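Local coordinates for (S)-2-haloacid dehalogenase 4A (Burkholderia cepacia, PDB 2NO4), which catalyses the hydrolytic dehalogenation of short-chain (S)-2-haloalkanoic acids to (R)-2-hydroxyalkanoic acids, with inversion of configuration, at residues B[15-20]-B[115-120]; B[169-174]-B[195-200]; B[30-35]-B[44-49]; B[134-139]-B[149-154]. All blocks are in the same frame, centred on the assembly; numbering follows the deposited sequence. Where two conformers were deposited one is given.

Three of the four contacts cluster around the parallel sheet of the Rossmann-like HAD core. The centre of interaction 1 lies about 15 Å from those of interactions 2 and 4, which are about 17 Å apart. Interaction 1 packs helix 110-119 on strand 16-19; later, interaction 4 sets helix 132-141 on edge strand 150-153, and interaction 2 joins helices 164-174 and 188-197. L174 links interaction 2 to V18 of interaction 1 and L152 of interaction 4. Interaction 3 stands apart, 22 to 32 Å between centres, nested in the mostly helical chain between strand 16-19 and helix 110-119. This insertion, consistent with a HAD cap, carries substrate-binding R51 and probably closes over the core holding nucleophile D20.

Interaction 1. Residues B[15-20]-B[115-120]; sequences RACVFD and EKLKSA. With SO4 (sulfate ion), chain M.
C17, F19 and L117 all carry the first side-chain atom beyond CB beside the backbone N, anti to the carbonyl carbon. For L117 (chi1 -69°) the extended second torsion then drives CD1 outward from helix 110-119 to the strand. That one methyl does the touching. It sits at the edge of the F19 ring, in the ring plane, 3.6 Å from F19 CZ, and 4.1 Å from C17 SG, so it is shared by the two side chains that strand 16-19 turns to this helix. Neither ring face of F19 is used by L117, and the contact is purely apolar. At the C-terminal end of helix 110-119, K116 O accepts twice: from S119 OG at 2.7 Å, tilted 18° from the carbonyl plane, and from A120 N at 3.0 Å. On the outer side of the helix K116 NZ donates to sulfate O2 at 3.1 Å, an ion probably from the crystallisation liquor; the same lysine makes a cation-pi contact with W229. Just past F19 the strand delivers D20, the catalytic nucleophile, whose OD1 forms a salt bridge with K161 and whose OD2 hydrogen-bonds T24. Strand 16-19 runs inside the sheet between strands 123-128 and 181-185. On the face where L117 packs, helix 228-232 completes the layer, L232 touching both C17 and L117 and L228 touching F19, while V18 points to the other face of the sheet.

Interaction 2. Residues B[169-174]-B[195-200]; sequences FACDRL and GKFGFN
C171 SG is wedged between two phenylalanines and meets both of them edge-on. It lies 3.5 Å from F199 CE1 and 3.6 Å from F197 CE2, and its directions to the ring centroids stand 82° off the F199 normal and 84° off the F197 normal, so the sulfur is nearly in both ring planes. The ring planes are steeply inclined, nearly perpendicular, with F197 CD2 over one face of F199 near the rim. The first torsions fit this, CG of F197 being anti to its backbone N (chi1 178°) and CG of F199 beside it. A170 CB adds a looser touch at the F199 edge, 4.2 Å from CZ. G198 ends helix 188-197 as the C-prime residue of a Schellman motif; its positive phi turns the chain from helix to strand 200-204, and F197 and F199, on either side of it in sequence, both face helix 164-174. F197 also packs on Y167, probably important for catalysis. Chemically, a cysteine sulfur at the rims of two rings faces their weakly positive C-H edges, consistent with a mildly favourable sulfur-aromatic attraction added to the dispersion between helix 164-174 and the C-terminal end of helix 188-197 with the turn after it.

Interaction 3. Residues B[30-35]-B[44-49]; sequences SAVMRN and EALSML
Between V32 and S47 lies no ring or other flat side chain; a flat group beside this contact, within segment 30-35, is the carboxamide of N35. Its ND2 donates to A31 O at 2.8 Å, with an N-H...O angle of 160°. The acceptor lies only 8° out of the amide plane, and the donor stands close to the C=O direction. OD1 accepts from R96 NE, so both ends of the amide fix its rotation. The contact itself is made by one valine. V32 CG2, beside the backbone N while CG1 is anti to it (chi1 -174°), comes 3.7 Å from S47 CB and 4.2 Å from L46 CD2, one helix-borne methyl against two neighbouring residues of helix 43-63. S47 OG, itself anti to its backbone N, lies alongside this valine and turns to a bridging water. That water accepts from V32 N at 3.0 Å and lies 2.9 Å from S47 OG. A31 and V32 also pack on W50, next to R51, which binds the haloacid substrate. Chemically the joint is mixed: dispersion between V32 and its two partners, and a single water that occupies both the serine hydroxyl and a backbone N-H, so that both polar groups are bridged by water beside the buried apolar contact between the short helix 30-33 and the long helix 43-63.

Interaction 4. Residues B[134-139]-B[149-154]; sequences MLQAAL and DSCLSA
L139 and L135, the two leucines that meet C151, are tied to each other by the shortest polar bond of this contact, from L139 N to L135 O at 2.8 Å. The two residues are one turn apart, which puts both side chains on the same side of helix 132-141. C151 SG reaches into that side from the strand, with its sulfur anti to the backbone N (chi1 -177°). Its sound contact is with L139 CD1, 3.8 Å from the sulfur. The 3.3 Å between L135 CD1 and C151 SG is shorter than a normal contact and doubtful; with the unstaggered first torsion of L135 (-139°), it leaves the exact placement of that methyl uncertain. Q136 comes from the flank: its CA-CB bond runs across the contact, but the bent chain returns OE1 to 4.2 Å from C151 SG, a van der Waals neighbour at the margin. The contact is therefore mainly apolar, one sulfur set against two leucine side chains. L135 also packs on S128, which binds the substrate, and its side chain lies about 4 Å at the nearest atoms from that of the binding residue A21. In the fold this is the return of a beta-alpha-beta crossover: strand 123-128, helix 132-141, then strand 150-153. The axes of the segments, helix 134-139 and strand 150-153, come within 10.5 Å at 147°, roughly antiparallel. L139 also touches I126 of the neighbouring strand, while L152 points away from the helix, to R173 and L174 of helix 164-174 on the opposite face of the sheet, at whose edge strand 150-153 lies.

Interaction 1. Residues B[15-20]-B[115-120]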
loop_
_atom_site.group_PDB
_atom_site.type_symbol
_atom_site.label_atom_id
_atom_site.label_comp_id
_atom_site.label_asym_id
_atom_site.label_seq_id
_atom_site.Cartn_x
_atom_site.Cartn_y
_atom_site.Cartn_z
ATOM N N ARG B 15 4.410 23.451 20.338
ATOM C CA ARG B 15 4.908 24.603 19.616
ATOM C C ARG B 15 4.427 24.595 18.161
ATOM O O ARG B 15 4.293 25.644 17.550
ATOM C CB ARG B 15 6.433 24.689 19.711
ATOM C CG ARG B 15 6.982 24.748 21.153
ATOM C CD ARG B 15 8.138 25.775 21.287
ATOM N NE ARG B 15 9.402 25.370 20.636
ATOM C CZ ARG B 15 9.949 25.938 19.545
ATOM N NH1 ARG B 15 9.371 26.957 18.918
ATOM N NH2 ARG B 15 11.098 25.476 19.071
ATOM N N ALA B 16 4.138 23.412 17.610
ATOM C CA ALA B 16 3.815 23.324 16.184
ATOM C C ALA B 16 2.635 22.405 15.921
ATOM O O ALA B 16 2.486 21.386 16.588
ATOM C CB ALA B 16 5.059 22.878 15.359
ATOM N N CYS B 17 1.795 22.816 14.967
ATOM C CA CYS B 17 0.735 21.987 14.389
ATOM C C CYS B 17 1.184 21.651 13.008
ATOM O O CYS B 17 1.355 22.526 12.174
ATOM C CB CYS B 17 -0.613 22.727 14.348
ATOM S SG CYS B 17 -1.249 23.063 16.034
ATOM N N VAL B 18 1.441 20.361 12.794
ATOM C CA VAL B 18 1.945 19.881 11.527
ATOM C C VAL B 18 0.853 19.033 10.871
ATOM O O VAL B 18 0.320 18.079 11.489
ATOM C CB VAL B 18 3.273 19.072 11.710
ATOM C CG1 VAL B 18 3.741 18.577 10.358
ATOM C CG2 VAL B 18 4.361 19.965 12.362
ATOM N N PHE B 19 0.515 19.426 9.645
ATOM C CA PHE B 19 -0.592 18.900 8.896
ATOM C C PHE B 19 -0.179 18.041 7.696
ATOM O O PHE B 19 0.646 18.436 6.898
ATOM C CB PHE B 19 -1.440 20.075 8.348
ATOM C CG PHE B 19 -2.288 20.718 9.394
ATOM C CD1 PHE B 19 -1.788 21.774 10.187
ATOM C CD2 PHE B 19 -3.560 20.233 9.652
ATOM C CE1 PHE B 19 -2.570 22.335 11.188
ATOM C CE2 PHE B 19 -4.367 20.811 10.670
ATOM C CZ PHE B 19 -3.853 21.864 11.419
ATOM N N ASP B 20 -0.812 16.881 7.578
ATOM C CA ASP B 20 -0.906 16.163 6.314
ATOM C C ASP B 20 -1.652 17.017 5.289
ATOM O O ASP B 20 -2.486 17.857 5.653
ATOM C CB ASP B 20 -1.624 14.825 6.582
ATOM C CG ASP B 20 -1.868 14.035 5.333
ATOM O OD1 ASP B 20 -0.893 13.444 4.854
ATOM O OD2 ASP B 20 -3.030 13.993 4.850
ATOM N N GLU B 115 -5.885 29.533 10.051
ATOM C CA GLU B 115 -5.799 30.918 10.530
ATOM C C GLU B 115 -5.985 31.046 12.047
ATOM O O GLU B 115 -5.210 31.690 12.698
ATOM C CB GLU B 115 -6.738 31.866 9.774
ATOM C CG GLU B 115 -6.644 33.361 10.236
ATOM C CD GLU B 115 -5.192 33.866 10.427
ATOM O OE1 GLU B 115 -4.442 33.964 9.431
ATOM O OE2 GLU B 115 -4.799 34.170 11.587
ATOM N N LYS B 116 -6.961 30.360 12.625
ATOM C CA LYS B 116 -7.165 30.407 14.100
ATOM C C LYS B 116 -5.920 29.899 14.829
ATOM O O LYS B 116 -5.447 30.509 15.801
ATOM C CB LYS B 116 -8.395 29.588 14.528
ATOM C CG LYS B 116 -9.770 30.095 14.034
ATOM C CD LYS B 116 -10.904 29.238 14.664
ATOM C CE LYS B 116 -12.302 29.495 14.103
ATOM N NZ LYS B 116 -12.636 30.916 14.341
ATOM N N LEU B 117 -5.367 28.783 14.340
ATOM C CA LEU B 117 -4.157 28.209 14.931
ATOM C C LEU B 117 -2.962 29.138 14.794
ATOM O O LEU B 117 -2.163 29.259 15.715
ATOM C CB LEU B 117 -3.835 26.839 14.297
ATOM C CG LEU B 117 -4.823 25.726 14.650
ATOM C CD1 LEU B 117 -4.468 24.405 13.922
ATOM C CD2 LEU B 117 -4.896 25.512 16.163
ATOM N N LYS B 118 -2.824 29.776 13.640
ATOM C CA LYS B 118 -1.716 30.713 13.448
ATOM C C LYS B 118 -1.880 31.939 14.389
ATOM O O LYS B 118 -0.886 32.451 14.919
ATOM C CB LYS B 118 -1.655 31.126 11.992
ATOM C CG LYS B 118 -0.262 31.314 11.416
ATOM C CD LYS B 118 -0.411 31.686 9.923
ATOM C CE LYS B 118 0.409 32.917 9.547
ATOM N NZ LYS B 118 1.719 32.567 8.923
ATOM N N SER B 119 -3.136 32.341 14.637
ATOM C CA SER B 119 -3.479 33.442 15.563
ATOM C C SER B 119 -3.166 33.076 17.008
ATOM O O SER B 119 -2.826 33.948 17.802
ATOM C CB SER B 119 -4.969 33.870 15.426
ATOM O OG SER B 119 -5.867 33.127 16.296
ATOM N N ALA B 120 -3.290 31.801 17.362
ATOM C CA ALA B 120 -2.926 31.349 18.706
ATOM C C ALA B 120 -1.397 31.241 18.912
ATOM O O ALA B 120 -0.942 30.813 19.974
ATOM C CB ALA B 120 -3.637 30.035 19.047
HETATM S S SO4 M . -16.795 30.480 13.105
HETATM O O1 SO4 M . -18.082 30.409 13.805
HETATM O O2 SO4 M . -15.724 30.798 14.058
HETATM O O3 SO4 M . -16.688 29.238 12.327
HETATM O O4 SO4 M . -16.737 31.538 12.113
#

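Interaction 2. Residues B[169-174]-B[195-200]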
loop_
_atom_site.group_PDB
_atom_site.type_symbol
_atom_site.label_atom_id
_atom_site.label_comp_id
_atom_site.label_asym_id
_atom_site.label_seq_id
_atom_site.Cartn_x
_atom_site.Cartn_y
_atom_site.Cartn_z
ATOM N N PHE B 169 12.808 14.926 9.709
ATOM C CA PHE B 169 12.996 16.095 8.832
ATOM C C PHE B 169 12.171 17.322 9.285
ATOM O O PHE B 169 12.690 18.447 9.295
ATOM C CB PHE B 169 12.683 15.716 7.365
ATOM C CG PHE B 169 12.876 16.844 6.370
ATOM C CD1 PHE B 169 14.161 17.329 6.062
ATOM C CD2 PHE B 169 11.780 17.411 5.713
ATOM C CE1 PHE B 169 14.331 18.380 5.109
ATOM C CE2 PHE B 169 11.952 18.455 4.785
ATOM C CZ PHE B 169 13.221 18.932 4.487
ATOM N N ALA B 170 10.898 17.104 9.640
ATOM C CA ALA B 170 10.020 18.157 10.163
ATOM C C ALA B 170 10.557 18.748 11.483
ATOM O O ALA B 170 10.568 19.961 11.655
ATOM C CB ALA B 170 8.543 17.605 10.351
ATOM N N CYS B 171 10.958 17.882 12.420
ATOM C CA CYS B 171 11.589 18.303 13.676
ATOM C C CYS B 171 12.814 19.158 13.393
ATOM O O CYS B 171 12.925 20.248 13.926
ATOM C CB CYS B 171 12.011 17.098 14.516
ATOM S SG CYS B 171 10.642 16.199 15.146
ATOM N N ASP B 172 13.701 18.652 12.546
ATOM C CA ASP B 172 14.912 19.370 12.111
ATOM C C ASP B 172 14.623 20.733 11.484
ATOM O O ASP B 172 15.190 21.750 11.914
ATOM C CB ASP B 172 15.789 18.519 11.173
ATOM C CG ASP B 172 16.321 17.255 11.837
ATOM O OD1 ASP B 172 16.242 17.081 13.071
ATOM O OD2 ASP B 172 16.814 16.391 11.109
ATOM N N ARG B 173 13.770 20.775 10.470
ATOM C CA ARG B 173 13.490 22.041 9.808
ATOM C C ARG B 173 12.738 23.032 10.697
ATOM O O ARG B 173 12.956 24.241 10.610
ATOM C CB ARG B 173 12.722 21.830 8.517
ATOM C CG ARG B 173 13.576 21.257 7.418
ATOM C CD ARG B 173 14.750 22.202 7.063
ATOM N NE ARG B 173 14.914 22.190 5.619
ATOM C CZ ARG B 173 14.203 22.944 4.781
ATOM N NH1 ARG B 173 13.302 23.837 5.240
ATOM N NH2 ARG B 173 14.420 22.819 3.486
ATOM N N LEU B 174 11.830 22.523 11.529
ATOM C CA LEU B 174 10.995 23.409 12.345
ATOM C C LEU B 174 11.594 23.790 13.689
ATOM O O LEU B 174 11.028 24.633 14.391
ATOM C CB LEU B 174 9.574 22.845 12.527
ATOM C CG LEU B 174 8.778 22.683 11.209
ATOM C CD1 LEU B 174 7.500 21.897 11.487
ATOM C CD2 LEU B 174 8.473 24.037 10.543
ATOM N N GLY B 195 2.922 8.770 15.081
ATOM C CA GLY B 195 2.704 8.395 16.495
ATOM C C GLY B 195 3.846 7.534 16.998
ATOM O O GLY B 195 4.409 7.788 18.094
ATOM N N LYS B 196 4.221 6.532 16.199
ATOM C CA LYS B 196 5.405 5.717 16.532
ATOM C C LYS B 196 6.686 6.554 16.617
ATOM O O LYS B 196 7.478 6.361 17.524
ATOM C CB LYS B 196 5.597 4.559 15.579
ATOM C CG LYS B 196 6.562 3.525 16.166
ATOM C CD LYS B 196 6.773 2.409 15.228
ATOM C CE LYS B 196 8.153 1.824 15.494
ATOM N NZ LYS B 196 8.112 1.073 16.761
ATOM N N PHE B 197 6.868 7.493 15.700
ATOM C CA PHE B 197 7.969 8.453 15.778
ATOM C C PHE B 197 7.956 9.292 17.071
ATOM O O PHE B 197 9.026 9.634 17.623
ATOM C CB PHE B 197 7.982 9.364 14.529
ATOM C CG PHE B 197 9.066 10.414 14.567
ATOM C CD1 PHE B 197 10.383 10.066 14.259
ATOM C CD2 PHE B 197 8.770 11.727 14.937
ATOM C CE1 PHE B 197 11.427 11.008 14.328
ATOM C CE2 PHE B 197 9.784 12.692 14.994
ATOM C CZ PHE B 197 11.121 12.324 14.703
ATOM N N GLY B 198 6.767 9.633 17.571
ATOM C CA GLY B 198 6.679 10.429 18.803
ATOM C C GLY B 198 5.889 11.734 18.763
ATOM O O GLY B 198 5.808 12.427 19.785
ATOM N N PHE B 199 5.313 12.091 17.610
ATOM C CA PHE B 199 4.425 13.282 17.561
ATOM C C PHE B 199 3.147 12.992 18.324
ATOM O O PHE B 199 2.784 11.847 18.446
ATOM C CB PHE B 199 4.002 13.625 16.144
ATOM C CG PHE B 199 5.098 14.172 15.271
ATOM C CD1 PHE B 199 6.260 14.729 15.812
ATOM C CD2 PHE B 199 4.940 14.146 13.885
ATOM C CE1 PHE B 199 7.279 15.274 14.959
ATOM C CE2 PHE B 199 5.929 14.674 13.019
ATOM C CZ PHE B 199 7.101 15.261 13.573
ATOM N N ASN B 200 2.478 14.039 18.831
ATOM C CA ASN B 200 1.129 13.916 19.414
ATOM C C ASN B 200 0.113 13.886 18.274
ATOM O O ASN B 200 -0.041 14.868 17.545
ATOM C CB ASN B 200 0.840 15.080 20.383
ATOM C CG ASN B 200 1.875 15.161 21.504
ATOM O OD1 ASN B 200 1.862 14.344 22.421
ATOM N ND2 ASN B 200 2.794 16.126 21.412
#

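Interaction 3. Residues B[30-35]-B[44-49]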
loop_
_atom_site.group_PDB
_atom_site.type_symbol
_atom_site.label_atom_id
_atom_site.label_comp_id
_atom_site.label_asym_id
_atom_site.label_seq_id
_atom_site.Cartn_x
_atom_site.Cartn_y
_atom_site.Cartn_z
ATOM N N SER B 30 -12.146 15.137 -4.933
ATOM C CA SER B 30 -12.583 16.185 -5.846
ATOM C C SER B 30 -12.019 16.085 -7.281
ATOM O O SER B 30 -12.657 16.582 -8.230
ATOM C CB SER B 30 -12.278 17.577 -5.251
ATOM O OG SER B 30 -10.878 17.768 -5.098
ATOM N N ALA B 31 -10.835 15.467 -7.457
ATOM C CA ALA B 31 -10.253 15.404 -8.805
ATOM C C ALA B 31 -11.188 14.612 -9.734
ATOM O O ALA B 31 -11.563 15.121 -10.833
ATOM C CB ALA B 31 -8.791 14.851 -8.813
ATOM N N VAL B 32 -11.631 13.428 -9.284
ATOM C CA VAL B 32 -12.634 12.658 -10.083
ATOM C C VAL B 32 -14.053 13.226 -9.945
ATOM O O VAL B 32 -14.739 13.289 -10.942
ATOM C CB VAL B 32 -12.575 11.064 -9.883
ATOM C CG1 VAL B 32 -13.531 10.338 -10.834
ATOM C CG2 VAL B 32 -11.147 10.525 -10.160
ATOM N N MET B 33 -14.479 13.643 -8.750
ATOM C CA MET B 33 -15.864 14.078 -8.523
ATOM C C MET B 33 -16.265 15.207 -9.464
ATOM O O MET B 33 -17.351 15.189 -10.038
ATOM C CB MET B 33 -16.034 14.502 -7.066
ATOM C CG MET B 33 -17.380 14.163 -6.403
ATOM S SD MET B 33 -17.258 14.367 -4.587
ATOM C CE MET B 33 -16.701 12.730 -4.078
ATOM N N ARG B 34 -15.371 16.162 -9.657
ATOM C CA ARG B 34 -15.616 17.273 -10.554
ATOM C C ARG B 34 -15.654 16.893 -12.042
ATOM O O ARG B 34 -16.109 17.675 -12.857
ATOM C CB ARG B 34 -14.606 18.389 -10.270
ATOM C CG ARG B 34 -14.772 18.920 -8.815
ATOM C CD ARG B 34 -14.224 20.340 -8.581
ATOM N NE ARG B 34 -12.764 20.400 -8.429
ATOM C CZ ARG B 34 -11.903 20.695 -9.406
ATOM N NH1 ARG B 34 -12.346 20.952 -10.638
ATOM N NH2 ARG B 34 -10.586 20.725 -9.153
ATOM N N ASN B 35 -15.190 15.691 -12.381
ATOM C CA ASN B 35 -15.106 15.228 -13.762
ATOM C C ASN B 35 -15.822 13.887 -13.920
ATOM O O ASN B 35 -15.532 13.125 -14.828
ATOM C CB ASN B 35 -13.641 15.057 -14.165
ATOM C CG ASN B 35 -12.888 16.371 -14.201
ATOM O OD1 ASN B 35 -12.924 17.087 -15.209
ATOM N ND2 ASN B 35 -12.182 16.695 -13.100
ATOM N N GLU B 44 -16.322 6.545 -9.342
ATOM C CA GLU B 44 -15.939 6.257 -7.942
ATOM C C GLU B 44 -14.904 5.102 -7.800
ATOM O O GLU B 44 -13.924 5.248 -7.056
ATOM C CB GLU B 44 -17.179 6.049 -7.027
ATOM C CG GLU B 44 -16.822 5.714 -5.557
ATOM C CD GLU B 44 -15.903 6.773 -4.887
ATOM O OE1 GLU B 44 -16.038 7.988 -5.202
ATOM O OE2 GLU B 44 -15.026 6.385 -4.063
ATOM N N ALA B 45 -15.107 3.990 -8.518
ATOM C CA ALA B 45 -14.174 2.881 -8.474
ATOM C C ALA B 45 -12.792 3.306 -9.039
ATOM O O ALA B 45 -11.741 2.928 -8.478
ATOM C CB ALA B 45 -14.754 1.642 -9.211
ATOM N N LEU B 46 -12.810 4.106 -10.110
ATOM C CA LEU B 46 -11.589 4.704 -10.681
ATOM C C LEU B 46 -10.860 5.573 -9.649
ATOM O O LEU B 46 -9.662 5.413 -9.441
ATOM C CB LEU B 46 -11.896 5.599 -11.886
ATOM C CG LEU B 46 -10.642 6.262 -12.506
ATOM C CD1 LEU B 46 -10.049 5.348 -13.556
ATOM C CD2 LEU B 46 -10.989 7.580 -13.137
ATOM N N SER B 47 -11.606 6.481 -9.024
ATOM C CA SER B 47 -11.077 7.349 -7.973
ATOM C C SER B 47 -10.401 6.555 -6.846
ATOM O O SER B 47 -9.312 6.917 -6.419
ATOM C CB SER B 47 -12.183 8.244 -7.423
ATOM O OG SER B 47 -11.629 9.236 -6.580
ATOM N N MET B 48 -11.060 5.498 -6.360
ATOM C CA MET B 48 -10.494 4.651 -5.311
ATOM C C MET B 48 -9.209 3.929 -5.754
ATOM O O MET B 48 -8.256 3.833 -4.989
ATOM C CB MET B 48 -11.499 3.624 -4.841
ATOM C CG MET B 48 -12.755 4.223 -4.211
ATOM S SD MET B 48 -13.948 2.874 -3.799
ATOM C CE MET B 48 -12.861 1.891 -2.762
ATOM N N LEU B 49 -9.188 3.404 -6.970
ATOM C CA LEU B 49 -7.975 2.719 -7.468
ATOM C C LEU B 49 -6.816 3.685 -7.678
ATOM O O LEU B 49 -5.680 3.338 -7.337
ATOM C CB LEU B 49 -8.244 1.960 -8.769
ATOM C CG LEU B 49 -7.090 1.123 -9.347
ATOM C CD1 LEU B 49 -6.542 0.031 -8.401
ATOM C CD2 LEU B 49 -7.613 0.483 -10.632
HETATM O O HOH W 1 -10.261 11.766 -7.160
#

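Interaction 4. Residues B[134-139]-B[149-154]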
loop_
_atom_site.group_PDB
_atom_site.type_symbol
_atom_site.label_atom_id
_atom_site.label_comp_id
_atom_site.label_asym_id
_atom_site.label_seq_id
_atom_site.Cartn_x
_atom_site.Cartn_y
_atom_site.Cartn_z
ATOM N N MET B 134 3.497 20.306 -7.350
ATOM C CA MET B 134 2.081 19.939 -7.255
ATOM C C MET B 134 1.407 20.529 -5.991
ATOM O O MET B 134 0.274 21.006 -6.049
ATOM C CB MET B 134 1.901 18.408 -7.356
ATOM C CG MET B 134 2.287 17.615 -6.113
ATOM S SD MET B 134 2.135 15.846 -6.381
ATOM C CE MET B 134 0.319 15.663 -6.208
ATOM N N LEU B 135 2.117 20.525 -4.871
ATOM C CA LEU B 135 1.534 20.922 -3.601
ATOM C C LEU B 135 1.320 22.447 -3.554
ATOM O O LEU B 135 0.269 22.918 -3.104
ATOM C CB LEU B 135 2.433 20.517 -2.446
ATOM C CG LEU B 135 1.806 19.944 -1.168
ATOM C CD1 LEU B 135 2.849 20.099 -0.083
ATOM C CD2 LEU B 135 0.479 20.565 -0.728
ATOM N N GLN B 136 2.328 23.197 -4.001
ATOM C CA GLN B 136 2.237 24.660 -4.069
ATOM C C GLN B 136 1.082 25.155 -4.933
ATOM O O GLN B 136 0.332 26.067 -4.524
ATOM C CB GLN B 136 3.581 25.285 -4.499
ATOM C CG GLN B 136 4.541 25.502 -3.329
ATOM C CD GLN B 136 3.913 26.376 -2.217
ATOM O OE1 GLN B 136 3.732 25.932 -1.075
ATOM N NE2 GLN B 136 3.550 27.612 -2.574
ATOM N N ALA B 137 0.913 24.543 -6.105
ATOM C CA ALA B 137 -0.234 24.831 -6.962
ATOM C C ALA B 137 -1.576 24.659 -6.220
ATOM O O ALA B 137 -2.451 25.536 -6.285
ATOM C CB ALA B 137 -0.207 23.968 -8.244
ATOM N N ALA B 138 -1.736 23.513 -5.539
ATOM C CA ALA B 138 -2.981 23.231 -4.776
ATOM C C ALA B 138 -3.162 24.220 -3.629
ATOM O O ALA B 138 -4.275 24.723 -3.404
ATOM C CB ALA B 138 -3.001 21.787 -4.261
ATOM N N LEU B 139 -2.067 24.516 -2.926
ATOM C CA LEU B 139 -2.109 25.460 -1.815
ATOM C C LEU B 139 -2.448 26.873 -2.287
ATOM O O LEU B 139 -3.236 27.575 -1.634
ATOM C CB LEU B 139 -0.811 25.458 -0.998
ATOM C CG LEU B 139 -0.474 24.171 -0.255
ATOM C CD1 LEU B 139 0.905 24.316 0.426
ATOM C CD2 LEU B 139 -1.583 23.735 0.700
ATOM N N ASP B 149 3.192 28.619 7.923
ATOM C CA ASP B 149 4.564 29.019 8.182
ATOM C C ASP B 149 5.561 28.286 7.299
ATOM O O ASP B 149 6.595 28.837 6.921
ATOM C CB ASP B 149 4.915 28.803 9.663
ATOM C CG ASP B 149 4.140 29.733 10.577
ATOM O OD1 ASP B 149 4.184 30.965 10.315
ATOM O OD2 ASP B 149 3.462 29.253 11.527
ATOM N N SER B 150 5.258 27.036 6.969
ATOM C CA SER B 150 6.230 26.170 6.336
ATOM C C SER B 150 5.519 24.997 5.643
ATOM O O SER B 150 4.461 24.538 6.069
ATOM C CB SER B 150 7.244 25.683 7.381
ATOM O OG SER B 150 8.061 24.637 6.887
ATOM N N CYS B 151 6.105 24.550 4.541
ATOM C CA CYS B 151 5.571 23.433 3.801
ATOM C C CYS B 151 6.751 22.527 3.511
ATOM O O CYS B 151 7.659 22.869 2.724
ATOM C CB CYS B 151 4.892 23.931 2.525
ATOM S SG CYS B 151 4.111 22.622 1.539
ATOM N N LEU B 152 6.735 21.367 4.166
ATOM C CA LEU B 152 7.821 20.384 4.081
ATOM C C LEU B 152 7.415 19.186 3.208
ATOM O O LEU B 152 6.295 18.676 3.306
ATOM C CB LEU B 152 8.248 19.983 5.482
ATOM C CG LEU B 152 8.710 21.202 6.294
ATOM C CD1 LEU B 152 8.963 20.835 7.728
ATOM C CD2 LEU B 152 9.965 21.828 5.661
ATOM N N SER B 153 8.328 18.768 2.333
ATOM C CA SER B 153 8.038 17.749 1.333
ATOM C C SER B 153 8.914 16.500 1.482
ATOM O O SER B 153 10.108 16.614 1.819
ATOM C CB SER B 153 8.206 18.329 -0.061
ATOM O OG SER B 153 7.989 17.304 -1.019
ATOM N N ALA B 154 8.333 15.325 1.205
ATOM C CA ALA B 154 9.095 14.052 1.085
ATOM C C ALA B 154 10.194 14.153 0.019
ATOM O O ALA B 154 11.205 13.448 0.082
ATOM C CB ALA B 154 8.160 12.900 0.703
#